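Farnesyl pyrophosphate synthetase (Staphylococcus aureus, PDB 5H9D) probably builds heptaprenyl diphosphate by magnesium-dependent condensation of prenyl diphosphates, as a member of the FPP/GGPP (polyprenyl) synthase family. Local coordinates at residues S204-T215 and I277-Y287. Residues are numbered along the deposited sequence; the frame is centred on the assembly and turned at random.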
loop_
_atom_site.group_PDB
_atom_site.type_symbol
_atom_site.label_atom_id
_atom_site.label_comp_id
_atom_site.label_asym_id
_atom_site.label_seq_id
_atom_site.Cartn_x
_atom_site.Cartn_y
_atom_site.Cartn_z
ATOM N N SER A 204 -13.111 6.660 -12.978
ATOM C CA SER A 204 -13.919 7.858 -12.832
ATOM C C SER A 204 -13.607 8.576 -11.513
ATOM O O SER A 204 -13.506 9.807 -11.452
ATOM C CB SER A 204 -15.385 7.489 -12.852
ATOM O OG SER A 204 -16.123 8.461 -12.138
ATOM N N PHE A 205 -13.469 7.773 -10.461
ATOM C CA PHE A 205 -13.175 8.232 -9.126
ATOM C C PHE A 205 -12.014 9.219 -9.160
ATOM O O PHE A 205 -12.171 10.395 -8.814
ATOM C CB PHE A 205 -12.815 7.014 -8.270
ATOM C CG PHE A 205 -12.653 7.317 -6.789
ATOM C CD1 PHE A 205 -13.677 7.910 -6.063
ATOM C CD2 PHE A 205 -11.496 6.957 -6.114
ATOM C CE1 PHE A 205 -13.542 8.132 -4.694
ATOM C CE2 PHE A 205 -11.363 7.173 -4.756
ATOM C CZ PHE A 205 -12.380 7.755 -4.048
ATOM N N GLN A 206 -10.849 8.721 -9.579
ATOM C CA GLN A 206 -9.621 9.505 -9.665
ATOM C C GLN A 206 -9.724 10.716 -10.588
ATOM O O GLN A 206 -9.209 11.785 -10.271
ATOM C CB GLN A 206 -8.451 8.611 -10.129
ATOM C CG GLN A 206 -7.069 9.288 -10.058
ATOM C CD GLN A 206 -6.761 9.825 -8.641
ATOM O OE1 GLN A 206 -6.626 9.049 -7.687
ATOM N NE2 GLN A 206 -6.672 11.163 -8.510
ATOM N N ILE A 207 -10.376 10.553 -11.731
ATOM C CA ILE A 207 -10.482 11.680 -12.629
ATOM C C ILE A 207 -11.206 12.808 -11.906
ATOM O O ILE A 207 -10.878 13.981 -12.063
ATOM C CB ILE A 207 -11.204 11.307 -13.930
ATOM C CG1 ILE A 207 -10.343 10.322 -14.724
ATOM C CG2 ILE A 207 -11.459 12.559 -14.737
ATOM C CD1 ILE A 207 -10.910 9.878 -16.040
ATOM N N ILE A 208 -12.170 12.445 -11.072
ATOM C CA ILE A 208 -12.900 13.456 -10.332
ATOM C C ILE A 208 -11.999 14.173 -9.340
ATOM O O ILE A 208 -12.041 15.397 -9.261
ATOM C CB ILE A 208 -14.152 12.853 -9.667
ATOM C CG1 ILE A 208 -15.259 12.791 -10.720
ATOM C CG2 ILE A 208 -14.594 13.669 -8.458
ATOM C CD1 ILE A 208 -16.255 11.678 -10.489
ATOM N N ASP A 209 -11.185 13.440 -8.588
ATOM C CA ASP A 209 -10.240 14.082 -7.666
ATOM C C ASP A 209 -9.437 15.183 -8.397
ATOM O O ASP A 209 -9.339 16.311 -7.930
ATOM C CB ASP A 209 -9.215 13.069 -7.140
ATOM C CG ASP A 209 -9.695 12.295 -5.940
ATOM O OD1 ASP A 209 -10.797 11.699 -5.986
ATOM O OD2 ASP A 209 -8.940 12.268 -4.944
ATOM N N ASP A 210 -8.865 14.832 -9.545
ATOM C CA ASP A 210 -8.043 15.754 -10.303
ATOM C C ASP A 210 -8.787 16.960 -10.759
ATOM O O ASP A 210 -8.226 18.038 -10.871
ATOM C CB ASP A 210 -7.398 15.055 -11.501
ATOM C CG ASP A 210 -6.477 13.930 -11.081
ATOM O OD1 ASP A 210 -6.097 13.867 -9.871
ATOM O OD2 ASP A 210 -6.126 13.116 -11.965
ATOM N N VAL A 211 -10.058 16.791 -11.044
ATOM C CA VAL A 211 -10.811 17.951 -11.457
ATOM C C VAL A 211 -11.044 18.806 -10.212
ATOM O O VAL A 211 -10.837 20.009 -10.251
ATOM C CB VAL A 211 -12.153 17.564 -12.108
ATOM C CG1 VAL A 211 -12.921 18.819 -12.481
ATOM C CG2 VAL A 211 -11.900 16.744 -13.346
ATOM N N LEU A 212 -11.416 18.175 -9.096
ATOM C CA LEU A 212 -11.682 18.903 -7.861
ATOM C C LEU A 212 -10.464 19.552 -7.226
ATOM O O LEU A 212 -10.547 20.153 -6.166
ATOM C CB LEU A 212 -12.328 17.985 -6.833
ATOM C CG LEU A 212 -13.741 17.429 -7.033
ATOM C CD1 LEU A 212 -14.103 16.584 -5.807
ATOM C CD2 LEU A 212 -14.722 18.547 -7.237
ATOM N N ASP A 213 -9.317 19.431 -7.862
ATOM C CA ASP A 213 -8.134 20.023 -7.280
ATOM C C ASP A 213 -8.016 21.457 -7.789
ATOM O O ASP A 213 -7.239 22.246 -7.264
ATOM C CB ASP A 213 -6.897 19.193 -7.647
ATOM C CG ASP A 213 -5.843 19.207 -6.549
ATOM O OD1 ASP A 213 -5.024 20.156 -6.511
ATOM O OD2 ASP A 213 -5.858 18.270 -5.709
ATOM N N PHE A 214 -8.816 21.786 -8.800
ATOM C CA PHE A 214 -8.814 23.118 -9.395
ATOM C C PHE A 214 -10.135 23.848 -9.131
ATOM O O PHE A 214 -10.173 25.067 -8.980
ATOM C CB PHE A 214 -8.595 23.009 -10.910
ATOM C CG PHE A 214 -7.200 22.599 -11.300
ATOM C CD1 PHE A 214 -6.142 23.505 -11.222
ATOM C CD2 PHE A 214 -6.941 21.316 -11.777
ATOM C CE1 PHE A 214 -4.852 23.141 -11.619
ATOM C CE2 PHE A 214 -5.659 20.953 -12.171
ATOM C CZ PHE A 214 -4.614 21.873 -12.091
ATOM N N THR A 215 -11.213 23.083 -9.053
ATOM C CA THR A 215 -12.549 23.630 -8.863
ATOM C C THR A 215 -13.092 23.742 -7.419
ATOM O O THR A 215 -14.083 24.451 -7.189
ATOM C CB THR A 215 -13.548 22.809 -9.704
ATOM O OG1 THR A 215 -13.527 21.433 -9.278
ATOM C CG2 THR A 215 -13.176 22.881 -11.177
ATOM N N ILE A 277 -11.703 21.634 -17.889
ATOM C CA ILE A 277 -12.182 21.135 -16.622
ATOM C C ILE A 277 -13.436 20.348 -16.932
ATOM O O ILE A 277 -13.776 19.396 -16.236
ATOM C CB ILE A 277 -12.527 22.269 -15.649
ATOM C CG1 ILE A 277 -11.286 22.654 -14.870
ATOM C CG2 ILE A 277 -13.617 21.827 -14.682
ATOM C CD1 ILE A 277 -10.795 21.552 -13.950
ATOM N N ASP A 278 -14.117 20.741 -17.996
ATOM C CA ASP A 278 -15.345 20.059 -18.361
ATOM C C ASP A 278 -15.105 18.856 -19.257
ATOM O O ASP A 278 -15.828 17.860 -19.175
ATOM C CB ASP A 278 -16.320 21.066 -18.988
ATOM C CG ASP A 278 -16.873 22.057 -17.952
ATOM O OD1 ASP A 278 -17.774 21.649 -17.170
ATOM O OD2 ASP A 278 -16.387 23.219 -17.901
ATOM N N GLU A 279 -14.084 18.932 -20.102
ATOM C CA GLU A 279 -13.776 17.814 -20.961
ATOM C C GLU A 279 -13.305 16.694 -20.023
ATOM O O GLU A 279 -13.605 15.522 -20.251
ATOM C CB GLU A 279 -12.690 18.209 -21.959
ATOM C CG GLU A 279 -12.499 17.206 -23.100
ATOM C CD GLU A 279 -11.288 17.527 -23.986
ATOM O OE1 GLU A 279 -10.849 16.642 -24.767
ATOM O OE2 GLU A 279 -10.780 18.665 -23.904
ATOM N N ALA A 280 -12.595 17.065 -18.949
ATOM C CA ALA A 280 -12.097 16.095 -17.969
ATOM C C ALA A 280 -13.282 15.415 -17.290
ATOM O O ALA A 280 -13.390 14.186 -17.272
ATOM C CB ALA A 280 -11.238 16.783 -16.949
ATOM N N LYS A 281 -14.165 16.235 -16.735
ATOM C CA LYS A 281 -15.374 15.766 -16.080
ATOM C C LYS A 281 -16.115 14.811 -17.007
ATOM O O LYS A 281 -16.715 13.839 -16.555
ATOM C CB LYS A 281 -16.306 16.930 -15.797
ATOM C CG LYS A 281 -15.999 17.797 -14.603
ATOM C CD LYS A 281 -17.192 18.756 -14.483
ATOM C CE LYS A 281 -17.010 19.886 -13.486
ATOM N NZ LYS A 281 -17.969 20.982 -13.855
ATOM N N ALA A 282 -16.075 15.111 -18.301
ATOM C CA ALA A 282 -16.760 14.306 -19.316
ATOM C C ALA A 282 -16.234 12.879 -19.425
ATOM O O ALA A 282 -16.987 11.919 -19.657
ATOM C CB ALA A 282 -16.654 14.979 -20.657
ATOM N N VAL A 283 -14.926 12.750 -19.283
ATOM C CA VAL A 283 -14.292 11.453 -19.356
ATOM C C VAL A 283 -14.715 10.647 -18.125
ATOM O O VAL A 283 -14.855 9.418 -18.161
ATOM C CB VAL A 283 -12.779 11.591 -19.338
ATOM C CG1 VAL A 283 -12.196 10.236 -19.188
ATOM C CG2 VAL A 283 -12.265 12.306 -20.593
ATOM N N SER A 284 -14.883 11.350 -17.017
ATOM C CA SER A 284 -15.299 10.712 -15.797
ATOM C C SER A 284 -16.656 10.124 -16.121
ATOM O O SER A 284 -16.907 8.936 -15.903
ATOM C CB SER A 284 -15.417 11.758 -14.687
ATOM O OG SER A 284 -15.970 11.226 -13.492
ATOM N N SER A 285 -17.521 10.971 -16.673
ATOM C CA SER A 285 -18.875 10.568 -17.033
ATOM C C SER A 285 -18.997 9.421 -17.999
ATOM O O SER A 285 -19.802 8.517 -17.776
ATOM C CB SER A 285 -19.648 11.744 -17.561
ATOM O OG SER A 285 -20.316 12.344 -16.475
ATOM N N LYS A 286 -18.230 9.444 -19.075
ATOM C CA LYS A 286 -18.311 8.342 -19.994
ATOM C C LYS A 286 -17.943 7.065 -19.220
ATOM O O LYS A 286 -18.577 6.002 -19.388
ATOM C CB LYS A 286 -17.361 8.563 -21.165
ATOM C CG LYS A 286 -17.370 7.414 -22.124
ATOM C CD LYS A 286 -16.599 7.725 -23.364
ATOM C CE LYS A 286 -17.259 8.826 -24.156
ATOM N NZ LYS A 286 -16.617 8.868 -25.479
ATOM N N TYR A 287 -16.926 7.181 -18.355
ATOM C CA TYR A 287 -16.456 6.051 -17.531
ATOM C C TYR A 287 -17.541 5.517 -16.629
ATOM O O TYR A 287 -17.671 4.303 -16.485
ATOM C CB TYR A 287 -15.225 6.438 -16.690
ATOM C CG TYR A 287 -13.921 5.997 -17.320
ATOM C CD1 TYR A 287 -13.721 4.651 -17.681
ATOM C CD2 TYR A 287 -12.891 6.917 -17.581
ATOM C CE1 TYR A 287 -12.534 4.225 -18.290
ATOM C CE2 TYR A 287 -11.672 6.500 -18.196
ATOM C CZ TYR A 287 -11.510 5.151 -18.545
ATOM O OH TYR A 287 -10.338 4.713 -19.128
#
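Ile207, seated as a knob in the hole made by Ala280, Val283, Ser284 and Tyr287, shows how two nearly antiparallel helices can interlock, a branched side chain of one entering a gap between side chains of the other; the axes of 204-215 and 277-287 come within 8.6 Å, their N-to-C directions 163° apart. Its two branches divide the work. CG2, anti to the backbone N, lies over Ser284 CB and the carbonyl oxygen of Ala280, while the extended CG1-CD1 arm crosses Val283 and Tyr287 at about a right angle, with CD1 3.9 Å from Tyr287 CD2. One turn on, Val211 divides its methyls among three residues: CG2 packs on Ala280 CB at 3.7 Å, and CG1 faces Ile277 and the aliphatic CG of Lys281. Ile277 also meets Thr215 tip to tip, methyl CG2 against methyl CG2 (3.7 Å), and its CD1 touches Phe214 CB.

Polar chemistry is sparse. Ser204 OG and Ser284 OG share a hydrogen bond of 3.1 Å where their CA atoms approach to 4.3 Å. Thr215, with chi1 at 60°, instead turns OG1 back to Val211 O (3.2 Å), which it reaches from above the carbonyl plane, and so presents its methyl to Ile277. Phe214 N comes to the same oxygen from the opposite face.

Around this seam, helix 236-243 packs on Ile207, Phe214 and Val283, and helix 261-272 on Phe214 and Ile277. In the all-helical prenyl synthase fold, helices 188-215 and 276-296 are thus joined chiefly by apolar interdigitation, the two serine hydroxyls bonding to each other at the end where the backbones come closest.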